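Local coordinates for protein M64R (Myxoma virus, PDB 5CZ3) that probably enables the virus to multiply in different cell types, as a host-range protein of the poxvirus C7 family, at residues 11-16 / 23-28; 116-121 / 135-140. One frame throughout, in Å; residues are numbered along the deposited sequence.

Overall arrangement
Both contacts belong to the beta-sandwich of M64R, and their centres lie about 8 Å apart. Contact 1 is within one sheet: strand 10-15 meets the end of strand 20-23 and the loop that follows. Contact 2 runs between sheets, setting strand 117-121 against the segment that leads into edge strand 138-140. Lys23 and its neighbours join the two. Lys23 O lies 2.9 Å from Thr137 OG1 and Lys23 N 2.9 Å from Tyr138 O, probable hydrogen bonds that set residues 135-140 beside the partner of strand 10-15. Packing adds to this where Val25 O touches Thr135 CG2 at 3.2 Å.

Contact 1. Residues 11-16 / 23-28; sequences LDVFLI and KHVNLF
Lys23 runs obliquely across the carboxylate of Asp12. Its CB sits 3.6 Å from Asp12 OD1; the chain then bends at chi3 (74°), so that CE comes down beside the other oxygen, 3.5 Å from Asp12 OD2, with the ring of Phe14 obliquely beyond it. The tip does not close the pair: NZ stays 4.1 Å from Asp12 OD2, beyond a salt bridge, and bonds instead to Asp147, while Asp12 OD2 pairs with Arg150. The four charges thus alternate along a short chain and probably stabilise one another. Asp12 OD1 has a different task. It accepts His24 N at 2.8 Å in an almost straight bond (176°) that arrives nearly along the C-O axis, and it also lies at the edge of the imidazole, near CD2.

Strands 10-15 and 20-23 form an antiparallel hairpin of the beta-sandwich, and this grip comes where the second strand gives out. His24 takes a left-handed backbone conformation, and the next amide turns back to the first strand: Val25 N bonds to Leu11 O at 2.8 Å, nearly along the C=O axis. Asn26, its CG in the crowded position between N and the carbonyl carbon (chi1 57°), offers OD1 to Leu11 N at 3.0 Å, the donor standing above the carbonyl plane. On the inner face Val25 CG2 packs obliquely on Val13 CG2 at 3.8 Å, with Leu11 CD2 crossing near its CB.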
loop_
_atom_site.group_PDB
_atom_site.type_symbol
_atom_site.label_atom_id
_atom_site.label_comp_id
_atom_site.label_asym_id
_atom_site.label_seq_id
_atom_site.Cartn_x
_atom_site.Cartn_y
_atom_site.Cartn_z
ATOM N N LEU A 11 6.857 0.679 -4.602
ATOM C CA LEU A 11 5.672 1.120 -3.876
ATOM C C LEU A 11 5.900 1.203 -2.370
ATOM O O LEU A 11 6.254 0.215 -1.730
ATOM C CB LEU A 11 4.496 0.184 -4.166
ATOM C CG LEU A 11 3.184 0.527 -3.456
ATOM C CD1 LEU A 11 2.695 1.905 -3.878
ATOM C CD2 LEU A 11 2.123 -0.528 -3.733
ATOM N N ASP A 12 5.692 2.393 -1.815
ATOM C CA ASP A 12 5.701 2.584 -0.371
ATOM C C ASP A 12 4.318 3.014 0.107
ATOM O O ASP A 12 3.635 3.790 -0.562
ATOM C CB ASP A 12 6.742 3.627 0.043
ATOM C CG ASP A 12 8.163 3.179 -0.228
ATOM O OD1 ASP A 12 8.417 1.956 -0.263
ATOM O OD2 ASP A 12 9.030 4.062 -0.398
ATOM N N VAL A 13 3.907 2.502 1.262
ATOM C CA VAL A 13 2.618 2.863 1.840
ATOM C C VAL A 13 2.812 3.460 3.229
ATOM O O VAL A 13 3.415 2.835 4.101
ATOM C CB VAL A 13 1.678 1.649 1.929
ATOM C CG1 VAL A 13 0.362 2.043 2.585
ATOM C CG2 VAL A 13 1.438 1.067 0.545
ATOM N N PHE A 14 2.302 4.671 3.428
ATOM C CA PHE A 14 2.487 5.377 4.691
ATOM C C PHE A 14 1.169 5.612 5.421
ATOM O O PHE A 14 0.212 6.124 4.841
ATOM C CB PHE A 14 3.187 6.717 4.452
ATOM C CG PHE A 14 4.511 6.596 3.753
ATOM C CD1 PHE A 14 5.676 6.396 4.475
ATOM C CD2 PHE A 14 4.593 6.688 2.372
ATOM C CE1 PHE A 14 6.896 6.285 3.834
ATOM C CE2 PHE A 14 5.812 6.579 1.725
ATOM C CZ PHE A 14 6.964 6.378 2.457
ATOM N N LEU A 15 1.128 5.233 6.694
ATOM C CA LEU A 15 -0.014 5.537 7.549
ATOM C C LEU A 15 0.325 6.759 8.397
ATOM O O LEU A 15 1.066 6.663 9.376
ATOM C CB LEU A 15 -0.382 4.341 8.431
ATOM C CG LEU A 15 -1.232 3.239 7.783
ATOM C CD1 LEU A 15 -0.447 2.459 6.736
ATOM C CD2 LEU A 15 -1.804 2.299 8.837
ATOM N N ILE A 16 -0.232 7.901 8.006
ATOM C CA ILE A 16 0.198 9.204 8.510
ATOM C C ILE A 16 0.036 9.390 10.016
ATOM O O ILE A 16 1.015 9.634 10.723
ATOM C CB ILE A 16 -0.564 10.340 7.798
ATOM C CG1 ILE A 16 -0.440 10.192 6.280
ATOM C CG2 ILE A 16 -0.050 11.694 8.249
ATOM C CD1 ILE A 16 0.988 10.069 5.795
ATOM N N LYS A 23 7.206 -0.048 3.798
ATOM C CA LYS A 23 8.032 0.233 2.629
ATOM C C LYS A 23 8.272 -0.990 1.752
ATOM O O LYS A 23 8.246 -2.128 2.228
ATOM C CB LYS A 23 9.372 0.826 3.070
ATOM C CG LYS A 23 9.227 2.011 4.010
ATOM C CD LYS A 23 10.462 2.888 3.996
ATOM C CE LYS A 23 10.532 3.708 2.721
ATOM N NZ LYS A 23 11.689 4.643 2.727
ATOM N N HIS A 24 8.503 -0.732 0.466
ATOM C CA HIS A 24 8.789 -1.767 -0.527
ATOM C C HIS A 24 7.686 -2.821 -0.576
ATOM O O HIS A 24 7.952 -4.022 -0.542
ATOM C CB HIS A 24 10.145 -2.422 -0.247
ATOM C CG HIS A 24 11.306 -1.482 -0.360
ATOM N ND1 HIS A 24 12.609 -1.918 -0.460
ATOM C CD2 HIS A 24 11.359 -0.129 -0.388
ATOM C CE1 HIS A 24 13.416 -0.874 -0.546
ATOM N NE2 HIS A 24 12.682 0.223 -0.504
ATOM N N VAL A 25 6.447 -2.352 -0.660
ATOM C CA VAL A 25 5.280 -3.221 -0.727
ATOM C C VAL A 25 5.205 -3.932 -2.080
ATOM O O VAL A 25 4.639 -5.017 -2.198
ATOM C CB VAL A 25 3.988 -2.415 -0.479
ATOM C CG1 VAL A 25 2.766 -3.313 -0.512
ATOM C CG2 VAL A 25 4.078 -1.688 0.852
ATOM N N ASN A 26 5.799 -3.312 -3.093
ATOM C CA ASN A 26 5.805 -3.841 -4.454
ATOM C C ASN A 26 6.351 -5.261 -4.581
ATOM O O ASN A 26 7.247 -5.662 -3.835
ATOM C CB ASN A 26 6.626 -2.923 -5.351
ATOM C CG ASN A 26 8.045 -2.748 -4.847
ATOM O OD1 ASN A 26 8.327 -1.853 -4.049
ATOM N ND2 ASN A 26 8.946 -3.613 -5.300
ATOM N N LEU A 27 5.811 -6.013 -5.533
ATOM C CA LEU A 27 6.384 -7.302 -5.899
ATOM C C LEU A 27 7.784 -7.069 -6.452
ATOM O O LEU A 27 8.003 -6.101 -7.180
ATOM C CB LEU A 27 5.515 -8.015 -6.937
ATOM C CG LEU A 27 4.032 -8.213 -6.626
ATOM C CD1 LEU A 27 3.326 -8.847 -7.814
ATOM C CD2 LEU A 27 3.847 -9.060 -5.375
ATOM N N PHE A 28 8.736 -7.937 -6.119
ATOM C CA PHE A 28 10.082 -7.753 -6.648
ATOM C C PHE A 28 10.150 -8.211 -8.104
ATOM O O PHE A 28 11.179 -8.063 -8.764
ATOM C CB PHE A 28 11.138 -8.473 -5.792
ATOM C CG PHE A 28 10.863 -9.933 -5.544
ATOM C CD1 PHE A 28 11.066 -10.877 -6.539
ATOM C CD2 PHE A 28 10.459 -10.369 -4.292
ATOM C CE1 PHE A 28 10.832 -12.222 -6.301
ATOM C CE2 PHE A 28 10.226 -11.710 -4.047
ATOM C CZ PHE A 28 10.415 -12.638 -5.052
#

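Contact 2. Residues 116-121 / 135-140; sequences PTFLVN and TYTYID
Thr135 OG1 is gripped twice: it receives the backbone N of Thr137 at 3.1 Å, closing an ST turn, and it bonds to the carbonyl oxygen of Ser132. The hydroxyl occupies the crowded position between N and the carbonyl carbon (chi1 83°), which leaves CG2 anti to the carbonyl carbon and directed at Pro116. There the methyl meets the proline ring at about a right angle, 3.7 Å from Pro116 CD and slightly farther from CG. Thr137, held by the turn, points its side chain at Phe118, and the two meet tip to tip. Its OG1, anti to the backbone N (chi1 -173°), lies at the rim of the ring near its plane, 3.4 Å from Phe118 CZ; its CG2 comes beside CE1 at 3.6 Å. The oxygen is therefore set against the ring's C-H edge, and its hydrogen-bond partner lies elsewhere, at Lys23 O. Phe118 reaches this position with CG beside the backbone N and the ring plane nearly perpendicular to the plane of CA, CB and CG (chi2 -86°). Farther back along the same edge, toward CB, Ile139 slides past in the opposite direction, its extended chain placing CD1 3.7 Å from Phe118 CD1, oblique to the ring.

This is face-to-face packing in a beta-sandwich: Pro116, Phe118, Thr135, Thr137 and Ile139 are all buried, and the two segments meet here through side chains. Strand 117-121 runs parallel to 34-40 and antiparallel to 126-131, and Phe118 touches Cys35 and Ile129 of these neighbours. Opposite, strand 138-140 borders strand 20-23, where Ile22 touches Phe118 and Val20 touches Ile139.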
loop_
_atom_site.group_PDB
_atom_site.type_symbol
_atom_site.label_atom_id
_atom_site.label_comp_id
_atom_site.label_asym_id
_atom_site.label_seq_id
_atom_site.Cartn_x
_atom_site.Cartn_y
_atom_site.Cartn_z
ATOM N N PRO A 116 1.629 -8.769 -0.191
ATOM C CA PRO A 116 1.969 -8.934 1.225
ATOM C C PRO A 116 0.782 -8.609 2.132
ATOM O O PRO A 116 -0.097 -7.834 1.748
ATOM C CB PRO A 116 3.113 -7.941 1.427
ATOM C CG PRO A 116 2.853 -6.877 0.421
ATOM C CD PRO A 116 2.253 -7.568 -0.774
ATOM N N THR A 117 0.760 -9.206 3.321
ATOM C CA THR A 117 -0.326 -8.987 4.269
ATOM C C THR A 117 0.217 -8.494 5.605
ATOM O O THR A 117 1.102 -9.116 6.193
ATOM C CB THR A 117 -1.146 -10.269 4.493
ATOM O OG1 THR A 117 -1.619 -10.760 3.233
ATOM C CG2 THR A 117 -2.332 -9.995 5.405
ATOM N N PHE A 118 -0.319 -7.374 6.077
ATOM C CA PHE A 118 0.153 -6.764 7.312
ATOM C C PHE A 118 -0.955 -6.636 8.342
ATOM O O PHE A 118 -2.140 -6.681 8.012
ATOM C CB PHE A 118 0.742 -5.377 7.043
ATOM C CG PHE A 118 1.691 -5.332 5.887
ATOM C CD1 PHE A 118 3.031 -5.625 6.062
ATOM C CD2 PHE A 118 1.243 -4.984 4.622
ATOM C CE1 PHE A 118 3.909 -5.581 4.997
ATOM C CE2 PHE A 118 2.115 -4.938 3.553
ATOM C CZ PHE A 118 3.450 -5.238 3.740
ATOM N N LEU A 119 -0.553 -6.476 9.597
ATOM C CA LEU A 119 -1.473 -6.100 10.659
ATOM C C LEU A 119 -0.991 -4.794 11.258
ATOM O O LEU A 119 0.200 -4.637 11.527
ATOM C CB LEU A 119 -1.556 -7.181 11.742
ATOM N N VAL A 120 -1.908 -3.860 11.475
ATOM C CA VAL A 120 -1.557 -2.602 12.117
ATOM C C VAL A 120 -2.549 -2.254 13.223
ATOM O O VAL A 120 -3.733 -2.036 12.966
ATOM C CB VAL A 120 -1.499 -1.443 11.103
ATOM C CG1 VAL A 120 -1.206 -0.132 11.815
ATOM C CG2 VAL A 120 -0.450 -1.718 10.035
ATOM N N ASN A 121 -2.057 -2.213 14.456
ATOM C CA ASN A 121 -2.878 -1.850 15.604
ATOM C C ASN A 121 -2.845 -0.344 15.834
ATOM O O ASN A 121 -1.938 0.160 16.482
ATOM C CB ASN A 121 -2.393 -2.587 16.856
ATOM C CG ASN A 121 -3.359 -2.470 18.023
ATOM O OD1 ASN A 121 -3.900 -1.398 18.300
ATOM N ND2 ASN A 121 -3.579 -3.581 18.715
ATOM N N THR A 135 7.500 -10.207 -2.111
ATOM C CA THR A 135 8.116 -8.902 -1.890
ATOM C C THR A 135 9.283 -8.968 -0.908
ATOM O O THR A 135 9.551 -10.005 -0.302
ATOM C CB THR A 135 7.108 -7.866 -1.337
ATOM O OG1 THR A 135 6.988 -8.026 0.082
ATOM C CG2 THR A 135 5.738 -8.017 -1.984
ATOM N N TYR A 136 9.967 -7.838 -0.762
ATOM C CA TYR A 136 10.998 -7.667 0.252
ATOM C C TYR A 136 10.576 -6.550 1.199
ATOM O O TYR A 136 11.397 -5.738 1.626
ATOM C CB TYR A 136 12.347 -7.345 -0.387
ATOM C CG TYR A 136 12.855 -8.416 -1.322
ATOM C CD1 TYR A 136 12.852 -9.751 -0.946
ATOM C CD2 TYR A 136 13.336 -8.091 -2.583
ATOM C CE1 TYR A 136 13.317 -10.735 -1.796
ATOM C CE2 TYR A 136 13.802 -9.068 -3.442
ATOM C CZ TYR A 136 13.791 -10.389 -3.044
ATOM O OH TYR A 136 14.253 -11.366 -3.895
ATOM N N THR A 137 9.286 -6.517 1.513
ATOM C CA THR A 137 8.714 -5.442 2.309
ATOM C C THR A 137 9.219 -5.436 3.750
ATOM O O THR A 137 9.550 -6.480 4.316
ATOM C CB THR A 137 7.174 -5.522 2.321
ATOM O OG1 THR A 137 6.637 -4.366 2.974
ATOM C CG2 THR A 137 6.701 -6.782 3.034
ATOM N N TYR A 138 9.289 -4.243 4.327
ATOM C CA TYR A 138 9.663 -4.079 5.724
ATOM C C TYR A 138 8.923 -2.880 6.298
ATOM O O TYR A 138 8.493 -1.998 5.556
ATOM C CB TYR A 138 11.178 -3.908 5.874
ATOM C CG TYR A 138 11.728 -2.623 5.290
ATOM C CD1 TYR A 138 12.091 -2.543 3.951
ATOM C CD2 TYR A 138 11.902 -1.495 6.084
ATOM C CE1 TYR A 138 12.599 -1.373 3.415
ATOM C CE2 TYR A 138 12.407 -0.321 5.557
ATOM C CZ TYR A 138 12.755 -0.266 4.224
ATOM O OH TYR A 138 13.259 0.901 3.696
ATOM N N ILE A 139 8.773 -2.847 7.616
ATOM C CA ILE A 139 8.026 -1.774 8.256
ATOM C C ILE A 139 8.889 -0.948 9.200
ATOM O O ILE A 139 9.469 -1.472 10.150
ATOM C CB ILE A 139 6.822 -2.321 9.042
ATOM C CG1 ILE A 139 5.885 -3.095 8.114
ATOM C CG2 ILE A 139 6.074 -1.188 9.719
ATOM C CD1 ILE A 139 4.710 -3.728 8.826
ATOM N N ASP A 140 8.975 0.349 8.926
ATOM C CA ASP A 140 9.628 1.281 9.834
ATOM C C ASP A 140 8.591 1.899 10.762
ATOM O O ASP A 140 7.582 2.430 10.302
ATOM C CB ASP A 140 10.367 2.376 9.060
ATOM C CG ASP A 140 11.652 1.878 8.424
ATOM O OD1 ASP A 140 12.270 0.945 8.978
ATOM O OD2 ASP A 140 12.047 2.426 7.374
#